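Local coordinates for protein 3'-5' exonuclease crn-4 (Caenorhabditis elegans, PDB 5DK5) that digests RNA and DNA from the 3' end as a DEDDh-family exonuclease and takes part in apoptotic DNA degradation in the worm, at residues Asn71-Thr75 against Gln86-Asp90; Tyr65-Val69 against Ile89-Phe95; Gln35-Cys39 against Pro298-Ile304; Ile60-Lys64 against Gln101-Trp105. All coordinates share one frame. Residue numbers count along the deposited sequence, not the author numbering.

Leaving the first strand of the nuclease sheet, 20-28, the chain enters the loop 35-39, which meets helix 300-305 near the C terminus; contact 3 therefore closes the longest loop and encloses the other three. Inside it, the edge strand 55-65 packs on helix 95-109 in contact 4. The loop beyond that strand then folds back twice, 65-69 onto 89-95 in contact 2 and 71-75 onto 86-90 in contact 1. Contact 4 encloses contacts 2 and 1, which end on the same stretch and share Ile89 and Asp90. Asn71 of contact 1 packs on Tyr37 and Pro38 of contact 3. Contacts 1 and 3 both meet the second subunit.

Contact 1: Asn71-Thr75 against Gln86-Asp90; sequences NRTLT and QRSID
Polar bonds from one side chain set the register here. Gln86, on the short, weakly bonded helix 86-90, extends its carboxamide (chi1 t, chi2 p) to the irregular loop 71-75: NE2 donates to Arg72 O and OE1 accepts from Leu74 N, both at 2.9 Å. The carboxamide thus bonds the loop backbone on both sides of Thr73 (-106/116); Leu74 is at -64/133, its CA 6.4 Å from Gln86 CA. Within the helix, Gln86 NE2 also donates to Asp90 OD1 at 2.9 Å. One water links Arg72 O (2.8 Å) with Asp90 OD1 (2.9 Å); a second links Leu74 O (2.5 Å) with Gln86 OE1 (2.6 Å). This joins the loop after edge strand 55-65 of the exonuclease domain to helix 86-90, with helix 76-82, N-capped by Thr75 through Cys78, between them in the chain. Across the dimer interface, Thr73 OG1 and Asp90 OD2 hydrogen-bond to His300 of the second subunit. Apolar packing is confined to Leu74 (m, t) and Ile89 (p, t), whose CG and CD1 lie 3.6 Å apart.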
loop_
_atom_site.group_PDB
_atom_site.type_symbol
_atom_site.label_atom_id
_atom_site.label_comp_id
_atom_site.label_asym_id
_atom_site.label_seq_id
_atom_site.Cartn_x
_atom_site.Cartn_y
_atom_site.Cartn_z
ATOM N N ASN B 71 -4.212 -3.878 -0.032
ATOM C CA ASN B 71 -3.038 -3.185 0.486
ATOM C C ASN B 71 -2.926 -3.450 1.977
ATOM O O ASN B 71 -3.615 -2.828 2.787
ATOM C CB ASN B 71 -3.117 -1.688 0.203
ATOM C CG ASN B 71 -3.030 -1.373 -1.277
ATOM O OD1 ASN B 71 -1.954 -1.436 -1.875
ATOM N ND2 ASN B 71 -4.164 -1.034 -1.879
ATOM N N ARG B 72 -2.055 -4.388 2.326
ATOM C CA ARG B 72 -2.013 -4.944 3.672
ATOM C C ARG B 72 -1.090 -4.173 4.607
ATOM O O ARG B 72 -1.144 -4.356 5.822
ATOM C CB ARG B 72 -1.591 -6.409 3.601
ATOM C CG ARG B 72 -2.519 -7.237 2.727
ATOM C CD ARG B 72 -2.069 -8.672 2.578
ATOM N NE ARG B 72 -2.648 -9.258 1.375
ATOM C CZ ARG B 72 -2.516 -10.528 1.013
ATOM N NH1 ARG B 72 -1.822 -11.375 1.762
ATOM N NH2 ARG B 72 -3.082 -10.952 -0.105
ATOM N N THR B 73 -0.252 -3.314 4.036
ATOM C CA THR B 73 0.604 -2.430 4.824
ATOM C C THR B 73 0.069 -1.008 4.762
ATOM O O THR B 73 0.034 -0.401 3.691
ATOM C CB THR B 73 2.063 -2.431 4.321
ATOM O OG1 THR B 73 2.514 -3.774 4.114
ATOM C CG2 THR B 73 2.971 -1.739 5.327
ATOM N N LEU B 74 -0.350 -0.476 5.905
ATOM C CA LEU B 74 -0.811 0.905 5.968
ATOM C C LEU B 74 0.328 1.861 5.633
ATOM O O LEU B 74 1.433 1.726 6.155
ATOM C CB LEU B 74 -1.370 1.234 7.354
ATOM C CG LEU B 74 -2.548 0.400 7.864
ATOM C CD1 LEU B 74 -3.047 0.980 9.179
ATOM C CD2 LEU B 74 -3.674 0.338 6.842
ATOM N N THR B 75 0.055 2.827 4.763
ATOM C CA THR B 75 1.025 3.869 4.470
ATOM C C THR B 75 1.209 4.716 5.718
ATOM O O THR B 75 0.362 4.707 6.610
ATOM C CB THR B 75 0.588 4.762 3.299
ATOM O OG1 THR B 75 -0.571 5.516 3.673
ATOM C CG2 THR B 75 0.273 3.922 2.070
ATOM N N GLN B 86 -0.213 -0.560 12.659
ATOM C CA GLN B 86 -0.157 -1.728 11.788
ATOM C C GLN B 86 -0.521 -3.011 12.528
ATOM O O GLN B 86 -1.201 -3.879 11.982
ATOM C CB GLN B 86 1.240 -1.864 11.179
ATOM C CG GLN B 86 1.366 -2.980 10.155
ATOM C CD GLN B 86 0.485 -2.759 8.946
ATOM O OE1 GLN B 86 0.427 -1.658 8.398
ATOM N NE2 GLN B 86 -0.214 -3.805 8.525
ATOM N N ARG B 87 -0.065 -3.124 13.771
ATOM C CA ARG B 87 -0.288 -4.332 14.556
ATOM C C ARG B 87 -1.777 -4.612 14.752
ATOM O O ARG B 87 -2.191 -5.767 14.863
ATOM C CB ARG B 87 0.410 -4.217 15.913
ATOM C CG ARG B 87 -0.068 -3.054 16.771
ATOM C CD ARG B 87 0.760 -2.920 18.041
ATOM N NE ARG B 87 0.300 -1.819 18.885
ATOM C CZ ARG B 87 -0.673 -1.912 19.789
ATOM N NH1 ARG B 87 -1.312 -3.060 19.982
ATOM N NH2 ARG B 87 -1.013 -0.849 20.504
ATOM N N SER B 88 -2.583 -3.555 14.778
ATOM C CA SER B 88 -4.007 -3.703 15.057
ATOM C C SER B 88 -4.765 -4.347 13.894
ATOM O O SER B 88 -5.736 -5.070 14.116
ATOM C CB SER B 88 -4.630 -2.345 15.396
ATOM O OG SER B 88 -4.276 -1.936 16.706
ATOM N N ILE B 89 -4.329 -4.091 12.662
ATOM C CA ILE B 89 -5.002 -4.669 11.502
ATOM C C ILE B 89 -4.405 -6.026 11.132
ATOM O O ILE B 89 -5.068 -6.848 10.501
ATOM C CB ILE B 89 -4.950 -3.729 10.269
ATOM C CG1 ILE B 89 -3.516 -3.503 9.782
ATOM C CG2 ILE B 89 -5.608 -2.391 10.596
ATOM C CD1 ILE B 89 -3.459 -3.001 8.356
ATOM N N ASP B 90 -3.155 -6.261 11.523
ATOM C CA ASP B 90 -2.513 -7.552 11.275
ATOM C C ASP B 90 -3.198 -8.664 12.067
ATOM O O ASP B 90 -3.173 -9.824 11.666
ATOM C CB ASP B 90 -1.023 -7.507 11.636
ATOM C CG ASP B 90 -0.176 -6.803 10.584
ATOM O OD1 ASP B 90 -0.707 -6.439 9.514
ATOM O OD2 ASP B 90 1.037 -6.627 10.827
HETATM O O HOH W 1 -2.260 -6.657 7.021
HETATM O O HOH W 2 2.010 0.397 8.148
#

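Contact 2: Tyr65-Val69 against Ile89-Phe95; sequences YVKPV and IDTADTF
Residues 65-68 run extended out of strand 55-65, with Val66 at phi/psi -134/134 and Lys67 at -86/117, while 89-95 leaves the last turn of helix 86-90, passes through Thr91 (-103/9) and becomes extended from Ala92 to Thr94 before helix 95-109 begins. The nearest CA atoms are those of Lys67 and Thr94, 4.7 Å apart. A single direct hydrogen bond joins the backbones: Lys67 N donates to Asp93 O at 2.7 Å and 173°, and Val66 CA adds a CA-H...O contact to the same oxygen at 3.4 Å. Waters extend the pairing on either side of this bond, one between Tyr65 O (2.7 Å) and Asp93 N (2.9 Å), another between Lys67 O (2.7 Å) and Phe95 N (3.0 Å).

Ala92 CB packs on Tyr65 CB at 3.9 Å, Pro68 CD on Ile89 CD1 at 3.8 Å, and Val66 CG1 (chi1 t) on Phe95 CB at 3.8 Å. Lys67 lies along the turn, CB 3.3 Å from Ile89 O and CE 3.4 Å from Ala92 O; a water 2.5 Å from NZ reaches Ala92 O at 2.8 Å. The Phe95 side chain also touches Val41 and helix 124-136.

The arrangement is a strand-to-helix connection of the RNase H-like exonuclease fold, in which the run into helix 95-109 passes alongside, and broadly in the same direction as, the chain leaving edge strand 55-65, with the Tyr65 side chain about 8 Å from that of metal-binding Glu27.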
loop_
_atom_site.group_PDB
_atom_site.type_symbol
_atom_site.label_atom_id
_atom_site.label_comp_id
_atom_site.label_asym_id
_atom_site.label_seq_id
_atom_site.Cartn_x
_atom_site.Cartn_y
_atom_site.Cartn_z
ATOM N N TYR B 65 -11.492 -3.381 14.385
ATOM C CA TYR B 65 -10.510 -3.191 13.330
ATOM C C TYR B 65 -10.813 -4.181 12.215
ATOM O O TYR B 65 -11.480 -5.191 12.447
ATOM C CB TYR B 65 -9.090 -3.387 13.861
ATOM C CG TYR B 65 -8.660 -2.325 14.846
ATOM C CD1 TYR B 65 -8.512 -1.006 14.445
ATOM C CD2 TYR B 65 -8.396 -2.641 16.173
ATOM C CE1 TYR B 65 -8.120 -0.028 15.334
ATOM C CE2 TYR B 65 -8.001 -1.668 17.072
ATOM C CZ TYR B 65 -7.864 -0.362 16.646
ATOM O OH TYR B 65 -7.472 0.618 17.528
ATOM N N VAL B 66 -10.329 -3.886 11.013
ATOM C CA VAL B 66 -10.555 -4.746 9.854
ATOM C C VAL B 66 -9.252 -4.936 9.084
ATOM O O VAL B 66 -8.525 -3.975 8.838
ATOM C CB VAL B 66 -11.627 -4.156 8.913
ATOM C CG1 VAL B 66 -11.878 -5.083 7.728
ATOM C CG2 VAL B 66 -12.919 -3.914 9.664
ATOM N N LYS B 67 -8.959 -6.178 8.710
ATOM C CA LYS B 67 -7.756 -6.475 7.944
ATOM C C LYS B 67 -8.014 -6.297 6.443
ATOM O O LYS B 67 -8.845 -7.007 5.876
ATOM C CB LYS B 67 -7.273 -7.899 8.223
ATOM C CG LYS B 67 -5.974 -8.255 7.493
ATOM C CD LYS B 67 -5.662 -9.736 7.565
ATOM C CE LYS B 67 -5.166 -10.138 8.938
ATOM N NZ LYS B 67 -4.907 -11.602 9.020
ATOM N N PRO B 68 -7.307 -5.352 5.794
ATOM C CA PRO B 68 -7.423 -5.200 4.338
ATOM C C PRO B 68 -6.656 -6.295 3.597
ATOM O O PRO B 68 -5.771 -6.903 4.195
ATOM C CB PRO B 68 -6.810 -3.825 4.082
ATOM C CG PRO B 68 -5.804 -3.670 5.161
ATOM C CD PRO B 68 -6.347 -4.388 6.365
ATOM N N VAL B 69 -6.983 -6.535 2.328
ATOM C CA VAL B 69 -6.367 -7.625 1.566
ATOM C C VAL B 69 -5.699 -7.157 0.272
ATOM O O VAL B 69 -4.866 -7.869 -0.286
ATOM C CB VAL B 69 -7.405 -8.713 1.212
ATOM C CG1 VAL B 69 -7.973 -9.337 2.480
ATOM C CG2 VAL B 69 -8.523 -8.137 0.350
ATOM N N ILE B 89 -4.329 -4.091 12.662
ATOM C CA ILE B 89 -5.002 -4.669 11.502
ATOM C C ILE B 89 -4.405 -6.026 11.132
ATOM O O ILE B 89 -5.068 -6.848 10.501
ATOM C CB ILE B 89 -4.950 -3.729 10.269
ATOM C CG1 ILE B 89 -3.516 -3.503 9.782
ATOM C CG2 ILE B 89 -5.608 -2.391 10.596
ATOM C CD1 ILE B 89 -3.459 -3.001 8.356
ATOM N N ASP B 90 -3.155 -6.261 11.523
ATOM C CA ASP B 90 -2.513 -7.552 11.275
ATOM C C ASP B 90 -3.198 -8.664 12.067
ATOM O O ASP B 90 -3.173 -9.824 11.666
ATOM C CB ASP B 90 -1.023 -7.507 11.636
ATOM C CG ASP B 90 -0.176 -6.803 10.584
ATOM O OD1 ASP B 90 -0.707 -6.439 9.514
ATOM O OD2 ASP B 90 1.037 -6.627 10.827
ATOM N N THR B 91 -3.806 -8.301 13.194
ATOM C CA THR B 91 -4.488 -9.265 14.053
ATOM C C THR B 91 -6.010 -9.202 13.907
ATOM O O THR B 91 -6.739 -9.839 14.669
ATOM C CB THR B 91 -4.129 -9.036 15.534
ATOM O OG1 THR B 91 -4.440 -7.685 15.902
ATOM C CG2 THR B 91 -2.651 -9.299 15.771
ATOM N N ALA B 92 -6.484 -8.442 12.924
ATOM C CA ALA B 92 -7.918 -8.224 12.744
ATOM C C ALA B 92 -8.520 -9.239 11.780
ATOM O O ALA B 92 -7.796 -9.953 11.086
ATOM C CB ALA B 92 -8.172 -6.812 12.243
ATOM N N ASP B 93 -9.847 -9.306 11.749
ATOM C CA ASP B 93 -10.546 -10.130 10.769
ATOM C C ASP B 93 -10.779 -9.327 9.493
ATOM O O ASP B 93 -10.753 -8.095 9.514
ATOM C CB ASP B 93 -11.878 -10.635 11.327
ATOM C CG ASP B 93 -11.703 -11.616 12.472
ATOM O OD1 ASP B 93 -11.224 -12.741 12.221
ATOM O OD2 ASP B 93 -12.061 -11.272 13.620
ATOM N N THR B 94 -10.996 -10.023 8.381
ATOM C CA THR B 94 -11.346 -9.366 7.128
ATOM C C THR B 94 -12.767 -8.818 7.214
ATOM O O THR B 94 -13.527 -9.195 8.105
ATOM C CB THR B 94 -11.235 -10.322 5.932
ATOM O OG1 THR B 94 -12.013 -11.497 6.184
ATOM C CG2 THR B 94 -9.786 -10.714 5.705
ATOM N N PHE B 95 -13.119 -7.938 6.281
ATOM C CA PHE B 95 -14.377 -7.198 6.353
ATOM C C PHE B 95 -15.615 -8.092 6.387
ATOM O O PHE B 95 -16.598 -7.768 7.055
ATOM C CB PHE B 95 -14.493 -6.233 5.172
ATOM C CG PHE B 95 -15.762 -5.428 5.178
ATOM C CD1 PHE B 95 -15.876 -4.301 5.974
ATOM C CD2 PHE B 95 -16.841 -5.800 4.393
ATOM C CE1 PHE B 95 -17.040 -3.560 5.983
ATOM C CE2 PHE B 95 -18.007 -5.063 4.400
ATOM C CZ PHE B 95 -18.106 -3.942 5.197
HETATM O O HOH W 3 -11.273 -7.613 13.674
HETATM O O HOH W 4 -11.104 -6.777 4.370
HETATM O O HOH W 5 -5.644 -11.785 11.453
HETATM O O HOH W 6 -1.970 -10.773 8.522
#

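Contact 3: Gln35-Cys39 against Pro298-Ile304; sequences QDYPC and PIHFAKI
Asp36 lays its carboxylate over the first turn of helix 300-305, with chi1 t and chi2 near -8°. OD2 accepts from His300 N at 3.0 Å and OD1 from Phe301 N at 2.9 Å, so an acid distant in sequence meets the amide groups at the helix N terminus; Ile299 holds the N-cap position. The Asp36 charge has a second partner in Arg236, which forms a salt bridge to OD2. Two inverse gamma turns, centred on Asp36 (-82/65) and Pro38 (-81/75), shape the loop and bring Pro38 CA to 4.7 Å from Phe301 CA. Pro38 then wedges against the helix, its CB 3.7 Å from Ile304 CG2 and its CD 3.8 Å from His300 CD2. Phe301 (chi1 p) sets its ring edge to Asp36, CD2 lying 3.3 Å from OD1. His300 (chi1 t) reaches across the dimer interface to hydrogen-bond Thr73 and Asp90 of the second subunit, in keeping with dimerisation through the C terminus. The C-terminal helix is thereby joined to the loop between strands 20-28 and 41-50, with Phe301 edge-to-face on Phe246 of helix 239-249 and Pro38 and Ile304 against Tyr132 of helix 124-136.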
loop_
_atom_site.group_PDB
_atom_site.type_symbol
_atom_site.label_atom_id
_atom_site.label_comp_id
_atom_site.label_asym_id
_atom_site.label_seq_id
_atom_site.Cartn_x
_atom_site.Cartn_y
_atom_site.Cartn_z
ATOM N N GLN B 35 -5.729 9.635 -5.377
ATOM C CA GLN B 35 -7.154 9.344 -5.250
ATOM C C GLN B 35 -7.543 8.072 -5.999
ATOM O O GLN B 35 -8.610 7.507 -5.756
ATOM C CB GLN B 35 -7.986 10.522 -5.763
ATOM C CG GLN B 35 -7.892 11.765 -4.891
ATOM C CD GLN B 35 -8.394 11.526 -3.479
ATOM O OE1 GLN B 35 -9.451 10.930 -3.275
ATOM N NE2 GLN B 35 -7.627 11.980 -2.494
ATOM N N ASP B 36 -6.685 7.625 -6.911
ATOM C CA ASP B 36 -6.933 6.376 -7.622
ATOM C C ASP B 36 -6.488 5.225 -6.730
ATOM O O ASP B 36 -5.542 4.501 -7.046
ATOM C CB ASP B 36 -6.200 6.348 -8.966
ATOM C CG ASP B 36 -6.739 5.283 -9.902
ATOM O OD1 ASP B 36 -7.576 4.468 -9.460
ATOM O OD2 ASP B 36 -6.326 5.261 -11.079
ATOM N N TYR B 37 -7.183 5.070 -5.608
ATOM C CA TYR B 37 -6.782 4.144 -4.561
ATOM C C TYR B 37 -7.962 3.263 -4.150
ATOM O O TYR B 37 -9.054 3.774 -3.907
ATOM C CB TYR B 37 -6.258 4.924 -3.356
ATOM C CG TYR B 37 -5.466 4.099 -2.370
ATOM C CD1 TYR B 37 -6.094 3.444 -1.318
ATOM C CD2 TYR B 37 -4.087 3.984 -2.486
ATOM C CE1 TYR B 37 -5.368 2.691 -0.412
ATOM C CE2 TYR B 37 -3.356 3.235 -1.588
ATOM C CZ TYR B 37 -4.000 2.592 -0.553
ATOM O OH TYR B 37 -3.268 1.845 0.342
ATOM N N PRO B 38 -7.750 1.936 -4.066
ATOM C CA PRO B 38 -8.831 1.017 -3.698
ATOM C C PRO B 38 -9.052 0.961 -2.189
ATOM O O PRO B 38 -8.674 -0.013 -1.539
ATOM C CB PRO B 38 -8.333 -0.323 -4.241
ATOM C CG PRO B 38 -6.860 -0.241 -4.080
ATOM C CD PRO B 38 -6.496 1.209 -4.332
ATOM N N CYS B 39 -9.671 2.009 -1.650
ATOM C CA CYS B 39 -9.879 2.141 -0.212
ATOM C C CYS B 39 -10.588 0.932 0.390
ATOM O O CYS B 39 -11.690 0.572 -0.029
ATOM C CB CYS B 39 -10.682 3.409 0.088
ATOM S SG CYS B 39 -9.889 4.938 -0.454
ATOM N N PRO B 298 -5.677 3.819 -17.293
ATOM C CA PRO B 298 -6.741 3.036 -16.658
ATOM C C PRO B 298 -7.106 3.541 -15.264
ATOM O O PRO B 298 -6.252 4.082 -14.562
ATOM C CB PRO B 298 -6.141 1.622 -16.568
ATOM C CG PRO B 298 -4.839 1.671 -17.319
ATOM C CD PRO B 298 -4.400 3.088 -17.294
ATOM N N ILE B 299 -8.365 3.359 -14.879
ATOM C CA ILE B 299 -8.812 3.663 -13.524
ATOM C C ILE B 299 -8.491 2.475 -12.624
ATOM O O ILE B 299 -9.191 1.462 -12.650
ATOM C CB ILE B 299 -10.325 3.959 -13.466
ATOM C CG1 ILE B 299 -10.730 4.961 -14.552
ATOM C CG2 ILE B 299 -10.713 4.471 -12.088
ATOM C CD1 ILE B 299 -10.107 6.335 -14.402
ATOM N N HIS B 300 -7.436 2.602 -11.828
ATOM C CA HIS B 300 -6.934 1.481 -11.037
ATOM C C HIS B 300 -7.980 0.918 -10.075
ATOM O O HIS B 300 -8.187 -0.295 -10.022
ATOM C CB HIS B 300 -5.686 1.900 -10.253
ATOM C CG HIS B 300 -5.261 0.906 -9.219
ATOM N ND1 HIS B 300 -4.840 -0.369 -9.536
ATOM C CD2 HIS B 300 -5.192 0.997 -7.868
ATOM C CE1 HIS B 300 -4.529 -1.016 -8.427
ATOM N NE2 HIS B 300 -4.734 -0.211 -7.402
ATOM N N PHE B 301 -8.642 1.792 -9.322
ATOM C CA PHE B 301 -9.568 1.340 -8.288
ATOM C C PHE B 301 -10.797 0.674 -8.899
ATOM O O PHE B 301 -11.423 -0.180 -8.275
ATOM C CB PHE B 301 -9.985 2.505 -7.380
ATOM C CG PHE B 301 -11.088 3.366 -7.942
ATOM C CD1 PHE B 301 -12.420 3.014 -7.772
ATOM C CD2 PHE B 301 -10.795 4.541 -8.612
ATOM C CE1 PHE B 301 -13.432 3.806 -8.279
ATOM C CE2 PHE B 301 -11.805 5.339 -9.118
ATOM C CZ PHE B 301 -13.125 4.970 -8.951
ATOM N N ALA B 302 -11.146 1.073 -10.117
ATOM C CA ALA B 302 -12.250 0.446 -10.829
ATOM C C ALA B 302 -11.817 -0.921 -11.347
ATOM O O ALA B 302 -12.557 -1.902 -11.249
ATOM C CB ALA B 302 -12.718 1.326 -11.973
ATOM N N LYS B 303 -10.601 -0.975 -11.882
ATOM C CA LYS B 303 -10.067 -2.193 -12.477
ATOM C C LYS B 303 -9.903 -3.304 -11.446
ATOM O O LYS B 303 -10.267 -4.452 -11.693
ATOM C CB LYS B 303 -8.720 -1.907 -13.143
ATOM C CG LYS B 303 -8.317 -2.915 -14.207
ATOM C CD LYS B 303 -9.152 -2.744 -15.464
ATOM C CE LYS B 303 -8.617 -3.581 -16.611
ATOM N NZ LYS B 303 -9.385 -3.349 -17.865
ATOM N N ILE B 304 -9.349 -2.959 -10.289
ATOM C CA ILE B 304 -9.034 -3.956 -9.274
ATOM C C ILE B 304 -10.284 -4.438 -8.535
ATOM O O ILE B 304 -10.305 -5.547 -8.001
ATOM C CB ILE B 304 -8.004 -3.409 -8.252
ATOM C CG1 ILE B 304 -7.322 -4.565 -7.515
ATOM C CG2 ILE B 304 -8.657 -2.430 -7.276
ATOM C CD1 ILE B 304 -6.121 -4.143 -6.692
#

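Contact 4: Ile60-Lys64 against Gln101-Trp105; sequences ISFNK and QFQQW
Phe62, with chi1 t and chi2 88°, points from strand 61-64 straight at helix 101-105 and packs against two residues one helical turn apart, Phe102 and Trp105. Its CB sits over the six-membered ring of Trp105, 3.7 Å from the centroid and 4° off the normal, a close CH-pi contact. Phe102 CB in turn lies over the Phe62 ring face, 4.2 Å from its centroid, and 3.8 Å from Phe62 CZ. The Phe62 ring and the five-membered ring of Trp105 meet obliquely, centroids 5.5 Å apart and planes at 48°. The short segments run antiparallel at 171°, their axes 10.1 Å apart, with Phe62 CA and Phe102 CA at 7.3 Å. This is helix-on-sheet packing in the RNase H-like exonuclease fold: helix 95-109 lies against edge strand 55-65 and strand 41-50, whose Phe44 meets Phe62 edge-to-face and whose Ile46 touches Phe62, Phe102 and Trp105. Trp105 (chi1 t, chi2 70°) lays its indole across the strand backbone, CZ2 3.5 Å from Ser61 C and 4.0 Å from Ile60 CG2. At the other end Lys64, its chi1 between wells at -100°, turns back so that CE approaches Gln101 OE1 at 3.8 Å.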
loop_
_atom_site.group_PDB
_atom_site.type_symbol
_atom_site.label_atom_id
_atom_site.label_comp_id
_atom_site.label_asym_id
_atom_site.label_seq_id
_atom_site.Cartn_x
_atom_site.Cartn_y
_atom_site.Cartn_z
ATOM N N ILE B 60 -23.452 1.265 24.423
ATOM C CA ILE B 60 -23.959 0.573 23.244
ATOM C C ILE B 60 -23.146 0.999 22.029
ATOM O O ILE B 60 -23.446 2.009 21.392
ATOM C CB ILE B 60 -25.451 0.865 22.994
ATOM C CG1 ILE B 60 -26.273 0.549 24.248
ATOM C CG2 ILE B 60 -25.950 0.056 21.793
ATOM C CD1 ILE B 60 -27.748 0.882 24.124
ATOM N N SER B 61 -22.118 0.221 21.711
ATOM C CA SER B 61 -21.217 0.565 20.624
ATOM C C SER B 61 -20.632 -0.665 19.945
ATOM O O SER B 61 -20.524 -1.737 20.542
ATOM C CB SER B 61 -20.085 1.453 21.144
ATOM O OG SER B 61 -19.445 0.855 22.256
ATOM N N PHE B 62 -20.270 -0.482 18.680
ATOM C CA PHE B 62 -19.577 -1.488 17.891
ATOM C C PHE B 62 -18.270 -0.874 17.411
ATOM O O PHE B 62 -18.282 0.181 16.783
ATOM C CB PHE B 62 -20.438 -1.931 16.710
ATOM C CG PHE B 62 -19.827 -3.026 15.887
ATOM C CD1 PHE B 62 -20.035 -4.352 16.219
ATOM C CD2 PHE B 62 -19.056 -2.729 14.776
ATOM C CE1 PHE B 62 -19.479 -5.365 15.465
ATOM C CE2 PHE B 62 -18.498 -3.738 14.016
ATOM C CZ PHE B 62 -18.711 -5.058 14.360
ATOM N N ASN B 63 -17.150 -1.522 17.712
ATOM C CA ASN B 63 -15.840 -0.966 17.388
ATOM C C ASN B 63 -14.823 -2.060 17.083
ATOM O O ASN B 63 -14.261 -2.674 17.990
ATOM C CB ASN B 63 -15.341 -0.086 18.535
ATOM C CG ASN B 63 -14.098 0.705 18.169
ATOM O OD1 ASN B 63 -13.689 0.743 17.008
ATOM N ND2 ASN B 63 -13.496 1.348 19.161
ATOM N N LYS B 64 -14.593 -2.290 15.794
ATOM C CA LYS B 64 -13.707 -3.353 15.341
ATOM C C LYS B 64 -12.703 -2.842 14.319
ATOM O O LYS B 64 -13.016 -1.977 13.501
ATOM C CB LYS B 64 -14.515 -4.502 14.730
ATOM C CG LYS B 64 -14.729 -5.697 15.651
ATOM C CD LYS B 64 -15.890 -5.487 16.596
ATOM C CE LYS B 64 -16.374 -6.813 17.161
ATOM N NZ LYS B 64 -15.300 -7.533 17.895
ATOM N N GLN B 101 -20.360 -9.913 12.051
ATOM C CA GLN B 101 -20.458 -9.617 13.476
ATOM C C GLN B 101 -21.314 -8.372 13.696
ATOM O O GLN B 101 -22.027 -8.260 14.692
ATOM C CB GLN B 101 -19.067 -9.420 14.081
ATOM C CG GLN B 101 -18.219 -10.687 14.113
ATOM C CD GLN B 101 -16.772 -10.423 14.489
ATOM O OE1 GLN B 101 -16.249 -9.330 14.275
ATOM N NE2 GLN B 101 -16.118 -11.430 15.054
ATOM N N PHE B 102 -21.235 -7.441 12.751
ATOM C CA PHE B 102 -22.006 -6.207 12.819
ATOM C C PHE B 102 -23.498 -6.481 12.655
ATOM O O PHE B 102 -24.323 -5.881 13.341
ATOM C CB PHE B 102 -21.516 -5.224 11.751
ATOM C CG PHE B 102 -22.553 -4.233 11.311
ATOM C CD1 PHE B 102 -22.903 -3.168 12.122
ATOM C CD2 PHE B 102 -23.168 -4.361 10.077
ATOM C CE1 PHE B 102 -23.855 -2.254 11.714
ATOM C CE2 PHE B 102 -24.119 -3.449 9.665
ATOM C CZ PHE B 102 -24.462 -2.395 10.482
ATOM N N GLN B 103 -23.844 -7.394 11.752
ATOM C CA GLN B 103 -25.239 -7.762 11.544
ATOM C C GLN B 103 -25.819 -8.455 12.773
ATOM O O GLN B 103 -26.954 -8.187 13.167
ATOM C CB GLN B 103 -25.379 -8.666 10.320
ATOM C CG GLN B 103 -25.123 -7.958 9.003
ATOM C CD GLN B 103 -25.469 -8.816 7.808
ATOM O OE1 GLN B 103 -24.783 -9.794 7.511
ATOM N NE2 GLN B 103 -26.543 -8.458 7.116
ATOM N N GLN B 104 -25.039 -9.347 13.376
ATOM C CA GLN B 104 -25.474 -10.033 14.585
ATOM C C GLN B 104 -25.657 -9.044 15.732
ATOM O O GLN B 104 -26.567 -9.188 16.549
ATOM C CB GLN B 104 -24.467 -11.117 14.977
ATOM C CG GLN B 104 -24.847 -11.891 16.230
ATOM C CD GLN B 104 -26.215 -12.529 16.119
ATOM O OE1 GLN B 104 -26.534 -13.165 15.115
ATOM N NE2 GLN B 104 -27.037 -12.350 17.145
ATOM N N TRP B 105 -24.785 -8.042 15.782
ATOM C CA TRP B 105 -24.856 -7.003 16.802
ATOM C C TRP B 105 -26.191 -6.266 16.740
ATOM O O TRP B 105 -26.795 -5.976 17.771
ATOM C CB TRP B 105 -23.694 -6.024 16.629
ATOM C CG TRP B 105 -23.631 -4.934 17.655
ATOM C CD1 TRP B 105 -23.323 -5.069 18.978
ATOM C CD2 TRP B 105 -23.858 -3.536 17.436
ATOM N NE1 TRP B 105 -23.352 -3.842 19.596
ATOM C CE2 TRP B 105 -23.677 -2.885 18.672
ATOM C CE3 TRP B 105 -24.199 -2.773 16.314
ATOM C CZ2 TRP B 105 -23.827 -1.507 18.819
ATOM C CZ3 TRP B 105 -24.349 -1.405 16.463
ATOM C CH2 TRP B 105 -24.164 -0.786 17.706
#